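PDB 1DYQ: enterotoxin type A from Staphylococcus aureus, which acts as a superantigen, binding MHC class II, with the help of a zinc ion, and T-cell receptors to activate T cells and cause food poisoning. Local coordinates for residues A[38-43]-A[85-90]; A[79-84]-A[112-117]; A[21-26]-A[203-208]; A[29-34]-A[209-214]. The protein carries 3 engineered substitutions. One frame throughout, in Å; residues are numbered along the deposited sequence.

Interaction 1. Residues A[38-43]-A[85-90]; sequences KTENKE and KVDLYG
T39 and L88 form a hydrogen-bonded antiparallel pair at the tight part of this contact. L88 N gives an almost straight bond to T39 O (2.9 Å), and T39 N returns a longer, more bent one to L88 O. The two side chains lie side by side: OG1 of T39 is anti to the backbone N (chi1 -175°), and CG2, between that N and the carbonyl carbon, lies 3.7 Å from CD1 of L88. Threonine, branched at CB, suits such a strand. The methylenes of K38 likewise lie alongside the ring of buried Y89 (CG to CD2 3.4 Å). Further on, the register slips. N41, in a left-handed conformation that asparagine tolerates well, and K42 both face V86 in a G1 beta bulge, closed by K42 N to V86 O (2.9 Å) and V86 N to K42 O (2.8 Å). Here N41 N donates a hydrogen bond to D87 OD1 (2.9 Å), which also accepts from H115. E40 brings OE1 within 3.2 Å of D87 OD2; this may raise the proton affinity of one acid, though the N-H donors on OD1 would ease the repulsion. A water links E40 OE2 to L88 O. On the solvent side are K38, N41 and K85; the amide of N41 crosses the methylenes of K85, ND2 3.3 Å from CD. Long, flexible lysines suit this border, their aliphatic parts packing while the charged ends can stay hydrated. Strand 36-39 edges the OB-fold sheet beside 86-91, which also pairs with 105-114. F58 covers T39, K42 and L88, and Y89 packs on helix 153-168.

Interaction 2. Residues A[79-84]-A[112-117]; sequences DKYKGK and VTLHDN
The ring of Y81 is sandwiched between V112 and its own neighbour K80. CB of V112 sits over the centre of one face, 4.2 Å above the plane, while CB of K80 covers the opposite face nearer the rim. At the edge, close to the ring plane, the backbone N of L114 lies 3.8 Å from CE1. The methyl CG1 of V112 makes the closest side-chain approach, 3.6 Å from CD1 of Y81; with CG1 anti to the backbone N (chi1 -176°), it reaches the part of the ring near CG. L114 crosses the tyrosine at about a right angle and puts its CD2 methyl 3.5 Å from K80 O and 3.8 Å from CB of K84. The flat ring of Y81 thus lies between the end of helix 75-81 and strand 105-114; valine suits its face, and the CD2 methyl of L114 packs beside CD1. The chain leaves Y81 through a type II turn in which K84 N bonds Y81 O (3.2 Å), and G83 takes the positive phi that glycine accepts easily. V112 O accepts a hydrogen bond from ND2 of N217. No hydrogen bond joins the two segments; this is the packing of an OB fold, in which the helix between the third and fourth strands lies against the barrel.

Interaction 3. Residues A[21-26]-A[203-208]; sequences GTALGN and QGQYSN
The first turn of helix 23-32 packs here against a type I beta turn, Q203 to Y206, in the long loop between strands 195-198 and 219-221. A23 and G204 meet backbone to backbone, their CA atoms 3.8 Å apart. Glycine, with no side chain, lets the backbones come this close, and the small alanine opposite suits it as well: its methyl lies 3.5 Å from Q205 N. CA of A23 also points its hydrogen almost straight at G204 O (3.6 Å), a CA-H...O contact. One helical turn later, N26 makes the direct hydrogen bond of the pair. Its chi1 of -66° sets CG beside the backbone N, anti to the carbonyl carbon. ND2 donates to G204 O at 2.8 Å with an N-H...O angle of 164°. The oxygen lies in the amide plane of N26, and the nitrogen lies in the plane of the carbonyl, so both groups are nearly coplanar with the bond. CB of S207 packs against the same amide, 3.7 Å from ND2 of N26. At the outer margin T22 OG1 is 3.1 Å from a water that gives a weak bond to Q205 O. The chemistry implies a joint that relies on shape and one well-directed bond: the short asparagine supplies an N-H to a backbone oxygen, while the glycine and alanine let the two backbones come together, and the water gives a weak outer link.

Interaction 4. Residues A[29-34]-A[209-214]; sequences QIYYYN and TLLRIY
I30 and L211 carry the apolar part of this buried contact, meeting tip to tip. CD1 of I30 lies 3.4 Å from CD1 of L211, and CG1 of I30 3.5 Å from the same methyl, both tighter than usual van der Waals distances. A chi2 of 11° places CD1 of I30 close to eclipsed, so these very short distances should be read with caution. The other branch of I30, CG2, rests 3.9 Å from CD1 of L210. CD2 of L211 turns to Y31 and lies 3.4 Å from its OH. Branched aliphatic side chains suit this buried apolar side. The polar part sits at the tyrosine hydroxyls. Y31 and Y214 reach toward each other tip to tip, their hydroxyls hydrogen-bonded at 2.8 Å (OH to OH), with Y214 OH in the plane of the Y31 ring at its edge. Tyrosine suits this place because its ring packs while its hydroxyl bonds. Y214 OH has a further partner in D157, and a water 3.0 Å from Y31 OH donates to L210 O (2.8 Å). Helix 153-168 supplies R161 to Y31 and Q154 to Y214, while A91 of strand 86-91 touches both I30 and L211, so helix 23-32 and the loop meet between the two domains.

In the fold
After an N-terminal stretch the chain reaches helix 23-32, whose start takes part in interaction 3 and whose later turns take part in interaction 4. Both close very long loops, about 175 residues, to consecutive pieces of the loop before strand 219-221, and since their segments alternate they cross; L210 packs against N26 and G204 between them. Nested inside both lie interactions 1 and 2, which close loops of 41 and 27 residues and also cross. They share the OB-fold sheet, with centres about 9 Å apart and D87 joined to H115. Interactions 3 and 4 tie the N-terminal helix to the beta-grasp region, whereas 1 and 2 tie together the OB-fold barrel.

Interaction 1. Residues A[38-43]-A[85-90]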
# COMPACT_ATOMS: atom_id res chain seq x y z
N LYS A 38 2.18 -10.78 -5.28
CA LYS A 38 3.09 -10.10 -6.21
C LYS A 38 3.33 -11.05 -7.39
O LYS A 38 4.19 -11.94 -7.27
CB LYS A 38 4.40 -9.79 -5.50
CG LYS A 38 5.21 -8.65 -6.11
CD LYS A 38 6.63 -8.64 -5.55
CE LYS A 38 7.63 -8.97 -6.65
NZ LYS A 38 7.53 -7.97 -7.76
N THR A 39 2.50 -10.96 -8.40
CA THR A 39 2.55 -11.91 -9.52
C THR A 39 2.20 -11.19 -10.80
O THR A 39 1.56 -10.13 -10.79
CB THR A 39 1.56 -13.07 -9.29
OG1 THR A 39 1.68 -14.06 -10.33
CG2 THR A 39 0.13 -12.57 -9.28
N GLU A 40 2.67 -11.71 -11.94
CA GLU A 40 2.46 -11.06 -13.21
C GLU A 40 1.58 -11.89 -14.16
O GLU A 40 1.59 -13.12 -14.03
CB GLU A 40 3.79 -10.78 -13.93
CG GLU A 40 4.93 -10.42 -12.98
CD GLU A 40 4.71 -9.07 -12.33
OE1 GLU A 40 4.40 -8.10 -13.05
OE2 GLU A 40 4.84 -9.00 -11.08
N ASN A 41 0.92 -11.23 -15.06
CA ASN A 41 0.21 -11.84 -16.17
C ASN A 41 -0.88 -12.80 -15.74
O ASN A 41 -0.93 -13.96 -16.17
CB ASN A 41 1.22 -12.54 -17.09
CG ASN A 41 0.66 -12.77 -18.49
OD1 ASN A 41 0.97 -13.81 -19.10
ND2 ASN A 41 -0.09 -11.84 -19.00
N LYS A 42 -1.73 -12.34 -14.85
CA LYS A 42 -2.88 -13.12 -14.38
C LYS A 42 -4.15 -12.53 -14.99
O LYS A 42 -4.15 -11.41 -15.50
CB LYS A 42 -2.99 -13.07 -12.86
CG LYS A 42 -1.72 -13.52 -12.14
CD LYS A 42 -1.67 -15.03 -12.02
CE LYS A 42 -3.01 -15.60 -11.58
NZ LYS A 42 -2.90 -16.86 -10.82
N GLU A 43 -5.26 -13.24 -14.89
CA GLU A 43 -6.52 -12.76 -15.42
C GLU A 43 -7.68 -13.46 -14.68
O GLU A 43 -7.54 -14.61 -14.29
CB GLU A 43 -6.67 -12.97 -16.91
CG GLU A 43 -7.94 -12.55 -17.57
CD GLU A 43 -9.13 -13.49 -17.35
OE1 GLU A 43 -8.87 -14.69 -17.11
OE2 GLU A 43 -10.27 -13.01 -17.42
N LYS A 85 -5.42 -9.05 -18.84
CA LYS A 85 -4.16 -9.51 -18.26
C LYS A 85 -3.63 -8.38 -17.33
O LYS A 85 -3.65 -7.23 -17.73
CB LYS A 85 -3.09 -9.86 -19.26
CG LYS A 85 -3.46 -11.06 -20.17
CD LYS A 85 -3.38 -12.34 -19.35
CE LYS A 85 -3.25 -13.57 -20.25
NZ LYS A 85 -4.43 -14.47 -20.10
N VAL A 86 -3.45 -8.79 -16.09
CA VAL A 86 -3.06 -7.82 -15.04
C VAL A 86 -1.86 -8.34 -14.29
O VAL A 86 -1.55 -9.53 -14.24
CB VAL A 86 -4.22 -7.58 -14.04
CG1 VAL A 86 -5.38 -6.91 -14.73
CG2 VAL A 86 -4.62 -8.89 -13.37
N ASP A 87 -1.19 -7.44 -13.57
CA ASP A 87 -0.20 -7.74 -12.58
C ASP A 87 -0.76 -7.29 -11.20
O ASP A 87 -1.55 -6.35 -11.17
CB ASP A 87 1.13 -7.03 -12.82
CG ASP A 87 1.70 -7.32 -14.20
OD1 ASP A 87 1.54 -8.46 -14.70
OD2 ASP A 87 2.32 -6.39 -14.77
N LEU A 88 -0.36 -8.02 -10.19
CA LEU A 88 -0.83 -7.75 -8.83
C LEU A 88 0.35 -7.38 -7.92
O LEU A 88 1.41 -7.95 -7.99
CB LEU A 88 -1.49 -9.02 -8.23
CG LEU A 88 -2.63 -9.60 -9.12
CD1 LEU A 88 -3.10 -10.90 -8.41
CD2 LEU A 88 -3.75 -8.64 -9.24
N TYR A 89 0.08 -6.40 -7.05
CA TYR A 89 1.05 -6.07 -6.00
C TYR A 89 0.29 -5.41 -4.84
O TYR A 89 -0.16 -4.28 -4.94
CB TYR A 89 2.15 -5.10 -6.49
CG TYR A 89 3.31 -4.96 -5.52
CD1 TYR A 89 3.13 -4.44 -4.24
CD2 TYR A 89 4.59 -5.32 -5.90
CE1 TYR A 89 4.19 -4.34 -3.34
CE2 TYR A 89 5.66 -5.22 -5.02
CZ TYR A 89 5.46 -4.71 -3.77
OH TYR A 89 6.51 -4.63 -2.88
N GLY A 90 -0.03 -6.23 -3.83
CA GLY A 90 -0.83 -5.68 -2.72
C GLY A 90 -0.79 -6.62 -1.52
O GLY A 90 -0.42 -7.78 -1.65
O HOH W 1 3.58 -7.14 -9.50

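Interaction 2. Residues A[79-84]-A[112-117]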
# COMPACT_ATOMS: atom_id res chain seq x y z
N ASP A 79 -14.23 -2.54 -13.80
CA ASP A 79 -14.33 -2.71 -15.26
C ASP A 79 -13.05 -2.45 -15.99
O ASP A 79 -12.83 -3.04 -17.10
CB ASP A 79 -15.48 -1.90 -15.84
CG ASP A 79 -16.85 -2.46 -15.52
OD1 ASP A 79 -16.94 -3.59 -15.01
OD2 ASP A 79 -17.84 -1.74 -15.76
N LYS A 80 -12.09 -1.71 -15.47
CA LYS A 80 -10.80 -1.50 -16.10
C LYS A 80 -9.99 -2.79 -16.19
O LYS A 80 -9.10 -2.96 -17.03
CB LYS A 80 -9.94 -0.48 -15.33
CG LYS A 80 -10.26 0.97 -15.52
CD LYS A 80 -9.15 1.85 -14.89
CE LYS A 80 -9.46 2.09 -13.42
NZ LYS A 80 -9.12 3.48 -13.00
N TYR A 81 -10.18 -3.69 -15.21
CA TYR A 81 -9.34 -4.82 -15.01
C TYR A 81 -10.00 -6.18 -15.23
O TYR A 81 -9.29 -7.17 -15.42
CB TYR A 81 -8.78 -4.80 -13.54
CG TYR A 81 -8.05 -3.46 -13.30
CD1 TYR A 81 -6.84 -3.22 -13.93
CD2 TYR A 81 -8.58 -2.54 -12.42
CE1 TYR A 81 -6.20 -2.00 -13.73
CE2 TYR A 81 -7.93 -1.33 -12.20
CZ TYR A 81 -6.75 -1.08 -12.86
OH TYR A 81 -6.09 0.12 -12.66
N LYS A 82 -11.31 -6.21 -15.13
CA LYS A 82 -12.02 -7.51 -15.25
C LYS A 82 -11.78 -8.10 -16.63
O LYS A 82 -11.96 -7.44 -17.65
CB LYS A 82 -13.51 -7.28 -15.01
CG LYS A 82 -14.34 -8.55 -14.94
CD LYS A 82 -15.82 -8.16 -14.82
CE LYS A 82 -16.33 -7.61 -16.15
NZ LYS A 82 -17.63 -6.90 -15.98
N GLY A 83 -11.30 -9.35 -16.66
CA GLY A 83 -11.10 -10.05 -17.91
C GLY A 83 -9.89 -9.58 -18.69
O GLY A 83 -9.77 -9.91 -19.88
N LYS A 84 -8.97 -8.88 -18.05
CA LYS A 84 -7.76 -8.39 -18.72
C LYS A 84 -6.52 -9.01 -18.09
O LYS A 84 -6.56 -9.41 -16.91
CB LYS A 84 -7.62 -6.87 -18.51
CG LYS A 84 -8.76 -6.04 -19.04
CD LYS A 84 -8.73 -5.97 -20.56
CE LYS A 84 -9.67 -4.91 -21.09
NZ LYS A 84 -11.09 -5.28 -20.88
N VAL A 112 -3.97 -3.66 -8.45
CA VAL A 112 -3.94 -4.24 -9.80
C VAL A 112 -3.51 -3.23 -10.86
O VAL A 112 -3.94 -2.09 -10.86
CB VAL A 112 -5.38 -4.71 -10.14
CG1 VAL A 112 -5.43 -5.43 -11.49
CG2 VAL A 112 -5.86 -5.64 -9.04
N THR A 113 -2.72 -3.70 -11.83
CA THR A 113 -2.37 -2.86 -12.97
C THR A 113 -2.49 -3.68 -14.27
O THR A 113 -2.27 -4.88 -14.24
CB THR A 113 -0.90 -2.37 -12.89
OG1 THR A 113 -0.04 -3.40 -12.50
CG2 THR A 113 -0.83 -1.20 -11.88
N LEU A 114 -2.86 -3.01 -15.35
CA LEU A 114 -2.86 -3.72 -16.65
C LEU A 114 -1.47 -4.21 -16.95
O LEU A 114 -0.48 -3.50 -16.73
CB LEU A 114 -3.38 -2.79 -17.75
CG LEU A 114 -4.86 -2.41 -17.60
CD1 LEU A 114 -5.23 -1.29 -18.55
CD2 LEU A 114 -5.71 -3.66 -17.81
N HIS A 115 -1.36 -5.45 -17.46
CA HIS A 115 -0.05 -6.03 -17.69
C HIS A 115 0.61 -5.46 -18.94
O HIS A 115 1.78 -5.25 -19.05
CB HIS A 115 -0.16 -7.54 -17.80
CG HIS A 115 1.09 -8.25 -18.19
ND1 HIS A 115 2.10 -8.63 -17.38
CD2 HIS A 115 1.45 -8.66 -19.47
CE1 HIS A 115 3.06 -9.26 -18.08
NE2 HIS A 115 2.67 -9.26 -19.35
N ASP A 116 -0.26 -5.42 -19.99
CA ASP A 116 0.26 -5.14 -21.30
C ASP A 116 0.92 -3.78 -21.49
O ASP A 116 0.43 -2.74 -21.17
CB ASP A 116 -0.66 -5.45 -22.43
CG ASP A 116 -1.04 -6.87 -22.64
OD1 ASP A 116 -0.38 -7.83 -22.21
OD2 ASP A 116 -2.04 -7.07 -23.42
N ASN A 117 2.12 -3.95 -22.12
CA ASN A 117 2.89 -2.73 -22.44
C ASN A 117 3.18 -1.97 -21.16
O ASN A 117 3.69 -0.85 -21.24
CB ASN A 117 2.13 -1.88 -23.45
CG ASN A 117 1.85 -2.58 -24.77
OD1 ASN A 117 2.76 -3.08 -25.41
ND2 ASN A 117 0.58 -2.57 -25.19

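Interaction 3. Residues A[21-26]-A[203-208]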
# COMPACT_ATOMS: atom_id res chain seq x y z
N GLY A 21 -5.70 1.91 21.26
CA GLY A 21 -5.66 0.49 21.39
C GLY A 21 -4.64 -0.24 20.56
O GLY A 21 -3.42 -0.15 20.73
N THR A 22 -5.16 -1.11 19.68
CA THR A 22 -4.32 -1.98 18.88
C THR A 22 -3.77 -1.29 17.65
O THR A 22 -3.11 -1.94 16.82
CB THR A 22 -5.16 -3.20 18.41
OG1 THR A 22 -6.34 -2.68 17.81
CG2 THR A 22 -5.52 -4.04 19.63
N ALA A 23 -4.02 0.01 17.49
CA ALA A 23 -3.65 0.75 16.34
C ALA A 23 -2.22 0.61 15.89
O ALA A 23 -1.98 0.28 14.72
CB ALA A 23 -4.03 2.23 16.48
N LEU A 24 -1.27 0.79 16.81
CA LEU A 24 0.15 0.75 16.40
C LEU A 24 0.55 -0.66 16.00
O LEU A 24 1.27 -0.88 15.04
CB LEU A 24 0.99 1.24 17.58
CG LEU A 24 2.27 2.00 17.30
CD1 LEU A 24 2.08 3.10 16.27
CD2 LEU A 24 2.85 2.57 18.60
N GLY A 25 0.06 -1.63 16.78
CA GLY A 25 0.31 -3.03 16.49
C GLY A 25 -0.28 -3.40 15.11
O GLY A 25 0.38 -4.16 14.40
N ASN A 26 -1.48 -2.93 14.80
CA ASN A 26 -2.07 -3.23 13.49
C ASN A 26 -1.27 -2.58 12.36
O ASN A 26 -1.07 -3.18 11.31
CB ASN A 26 -3.52 -2.83 13.40
CG ASN A 26 -4.43 -3.66 14.31
OD1 ASN A 26 -4.04 -4.79 14.64
ND2 ASN A 26 -5.57 -3.11 14.63
N GLN A 203 -7.48 5.23 11.46
CA GLN A 203 -8.00 4.56 12.68
C GLN A 203 -7.41 3.15 12.71
O GLN A 203 -8.03 2.19 12.26
CB GLN A 203 -9.51 4.52 12.63
CG GLN A 203 -10.17 5.89 12.62
CD GLN A 203 -9.94 6.67 13.90
OE1 GLN A 203 -9.39 7.78 13.87
NE2 GLN A 203 -10.40 6.13 15.02
N GLY A 204 -6.19 3.05 13.23
CA GLY A 204 -5.42 1.83 13.16
C GLY A 204 -6.04 0.68 13.95
O GLY A 204 -5.68 -0.48 13.70
N GLN A 205 -6.90 0.96 14.89
CA GLN A 205 -7.54 -0.05 15.73
C GLN A 205 -8.50 -0.92 14.92
O GLN A 205 -8.87 -1.99 15.42
CB GLN A 205 -8.25 0.59 16.91
CG GLN A 205 -9.52 1.36 16.61
CD GLN A 205 -9.31 2.81 16.30
OE1 GLN A 205 -8.33 3.22 15.69
NE2 GLN A 205 -10.25 3.66 16.74
N TYR A 206 -8.83 -0.53 13.72
CA TYR A 206 -9.65 -1.35 12.82
C TYR A 206 -8.76 -1.92 11.73
O TYR A 206 -8.60 -1.30 10.67
CB TYR A 206 -10.75 -0.48 12.21
CG TYR A 206 -11.65 0.16 13.25
CD1 TYR A 206 -12.37 -0.66 14.13
CD2 TYR A 206 -11.74 1.53 13.38
CE1 TYR A 206 -13.20 -0.08 15.09
CE2 TYR A 206 -12.57 2.10 14.33
CZ TYR A 206 -13.29 1.28 15.17
OH TYR A 206 -14.11 1.85 16.13
N SER A 207 -8.22 -3.13 11.96
CA SER A 207 -7.26 -3.68 10.99
C SER A 207 -7.93 -4.09 9.70
O SER A 207 -7.32 -4.07 8.63
CB SER A 207 -6.52 -4.86 11.56
OG SER A 207 -7.46 -5.93 11.86
N ASN A 208 -9.22 -4.26 9.77
CA ASN A 208 -9.93 -4.61 8.51
C ASN A 208 -9.99 -3.50 7.53
O ASN A 208 -10.23 -3.80 6.32
CB ASN A 208 -11.23 -5.20 8.91
CG ASN A 208 -12.11 -4.23 9.66
OD1 ASN A 208 -11.73 -3.62 10.66
ND2 ASN A 208 -13.32 -4.07 9.16
O HOH W 2 -9.23 -3.52 18.47

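Interaction 4. Residues A[29-34]-A[209-214]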
# COMPACT_ATOMS: atom_id res chain seq x y z
N GLN A 29 1.90 -4.46 11.82
CA GLN A 29 1.67 -5.73 11.10
C GLN A 29 1.43 -5.50 9.62
O GLN A 29 2.02 -6.20 8.80
CB GLN A 29 0.43 -6.41 11.73
CG GLN A 29 0.10 -7.72 10.96
CD GLN A 29 -1.14 -8.37 11.57
OE1 GLN A 29 -2.04 -7.71 12.04
NE2 GLN A 29 -1.15 -9.71 11.55
N ILE A 30 0.58 -4.54 9.28
CA ILE A 30 0.19 -4.38 7.86
C ILE A 30 1.28 -3.81 7.02
O ILE A 30 1.37 -4.07 5.82
CB ILE A 30 -1.13 -3.63 7.74
CG1 ILE A 30 -1.88 -3.92 6.44
CG2 ILE A 30 -0.92 -2.12 7.85
CD1 ILE A 30 -1.39 -5.04 5.61
N TYR A 31 2.26 -3.07 7.63
CA TYR A 31 3.38 -2.57 6.82
C TYR A 31 4.68 -3.26 7.06
O TYR A 31 5.69 -2.95 6.34
CB TYR A 31 3.55 -1.03 7.11
CG TYR A 31 2.42 -0.27 6.48
CD1 TYR A 31 2.36 -0.19 5.07
CD2 TYR A 31 1.45 0.39 7.19
CE1 TYR A 31 1.33 0.50 4.46
CE2 TYR A 31 0.43 1.08 6.60
CZ TYR A 31 0.35 1.13 5.21
OH TYR A 31 -0.64 1.83 4.59
N TYR A 32 4.81 -4.24 7.95
CA TYR A 32 6.08 -4.89 8.22
C TYR A 32 5.99 -6.40 8.43
O TYR A 32 6.97 -7.08 8.19
CB TYR A 32 6.69 -4.22 9.47
CG TYR A 32 8.13 -4.55 9.77
CD1 TYR A 32 9.14 -4.15 8.92
CD2 TYR A 32 8.45 -5.22 10.95
CE1 TYR A 32 10.47 -4.45 9.22
CE2 TYR A 32 9.78 -5.51 11.25
CZ TYR A 32 10.76 -5.14 10.37
OH TYR A 32 12.07 -5.44 10.69
N TYR A 33 4.79 -6.90 8.76
CA TYR A 33 4.64 -8.37 8.93
C TYR A 33 3.52 -8.86 8.00
O TYR A 33 2.86 -9.87 8.29
CB TYR A 33 4.28 -8.70 10.36
CG TYR A 33 5.31 -8.34 11.42
CD1 TYR A 33 6.60 -8.81 11.35
CD2 TYR A 33 4.93 -7.55 12.49
CE1 TYR A 33 7.53 -8.48 12.34
CE2 TYR A 33 5.84 -7.25 13.50
CZ TYR A 33 7.12 -7.70 13.39
OH TYR A 33 8.03 -7.41 14.41
N ASN A 34 3.38 -8.23 6.87
CA ASN A 34 2.29 -8.52 5.94
C ASN A 34 2.59 -9.71 5.02
O ASN A 34 3.63 -10.33 5.03
CB ASN A 34 1.93 -7.29 5.13
CG ASN A 34 3.03 -6.76 4.24
OD1 ASN A 34 3.90 -7.49 3.77
ND2 ASN A 34 3.00 -5.45 3.93
N THR A 209 -9.98 -2.23 7.86
CA THR A 209 -10.10 -1.10 6.96
C THR A 209 -8.82 -0.31 6.88
O THR A 209 -8.73 0.70 6.14
CB THR A 209 -11.26 -0.19 7.38
OG1 THR A 209 -11.16 0.13 8.78
CG2 THR A 209 -12.61 -0.93 7.15
N LEU A 210 -7.76 -0.76 7.55
CA LEU A 210 -6.50 0.02 7.49
C LEU A 210 -6.07 0.31 6.08
O LEU A 210 -5.60 1.45 5.77
CB LEU A 210 -5.43 -0.68 8.29
CG LEU A 210 -5.02 -0.10 9.63
CD1 LEU A 210 -3.79 -0.83 10.16
CD2 LEU A 210 -4.76 1.40 9.53
N LEU A 211 -6.15 -0.67 5.18
CA LEU A 211 -5.72 -0.50 3.82
C LEU A 211 -6.85 -0.16 2.87
O LEU A 211 -6.69 -0.13 1.65
CB LEU A 211 -4.96 -1.75 3.32
CG LEU A 211 -3.66 -2.07 4.04
CD1 LEU A 211 -2.82 -3.06 3.22
CD2 LEU A 211 -2.85 -0.76 4.27
N ARG A 212 -8.02 0.24 3.43
CA ARG A 212 -9.11 0.65 2.52
C ARG A 212 -8.74 1.87 1.72
O ARG A 212 -9.26 2.09 0.63
CB ARG A 212 -10.39 0.88 3.34
CG ARG A 212 -11.55 1.36 2.51
CD ARG A 212 -12.85 1.26 3.33
NE ARG A 212 -13.88 2.08 2.70
CZ ARG A 212 -15.18 1.87 2.90
NH1 ARG A 212 -15.55 0.83 3.61
NH2 ARG A 212 -16.02 2.69 2.31
N ILE A 213 -7.72 2.64 2.16
CA ILE A 213 -7.22 3.75 1.37
C ILE A 213 -6.75 3.28 -0.01
O ILE A 213 -6.71 4.10 -0.94
CB ILE A 213 -6.05 4.49 2.04
CG1 ILE A 213 -4.97 3.54 2.53
CG2 ILE A 213 -6.58 5.38 3.17
CD1 ILE A 213 -3.68 4.26 2.95
N TYR A 214 -6.40 2.01 -0.18
CA TYR A 214 -5.91 1.50 -1.44
C TYR A 214 -7.03 0.94 -2.33
O TYR A 214 -6.78 0.57 -3.47
CB TYR A 214 -4.86 0.44 -1.25
CG TYR A 214 -3.63 0.82 -0.44
CD1 TYR A 214 -3.15 2.13 -0.50
CD2 TYR A 214 -3.03 -0.08 0.39
CE1 TYR A 214 -2.00 2.45 0.25
CE2 TYR A 214 -1.89 0.23 1.13
CZ TYR A 214 -1.41 1.55 1.02
OH TYR A 214 -0.33 1.85 1.84
O HOH W 3 -2.99 2.41 6.28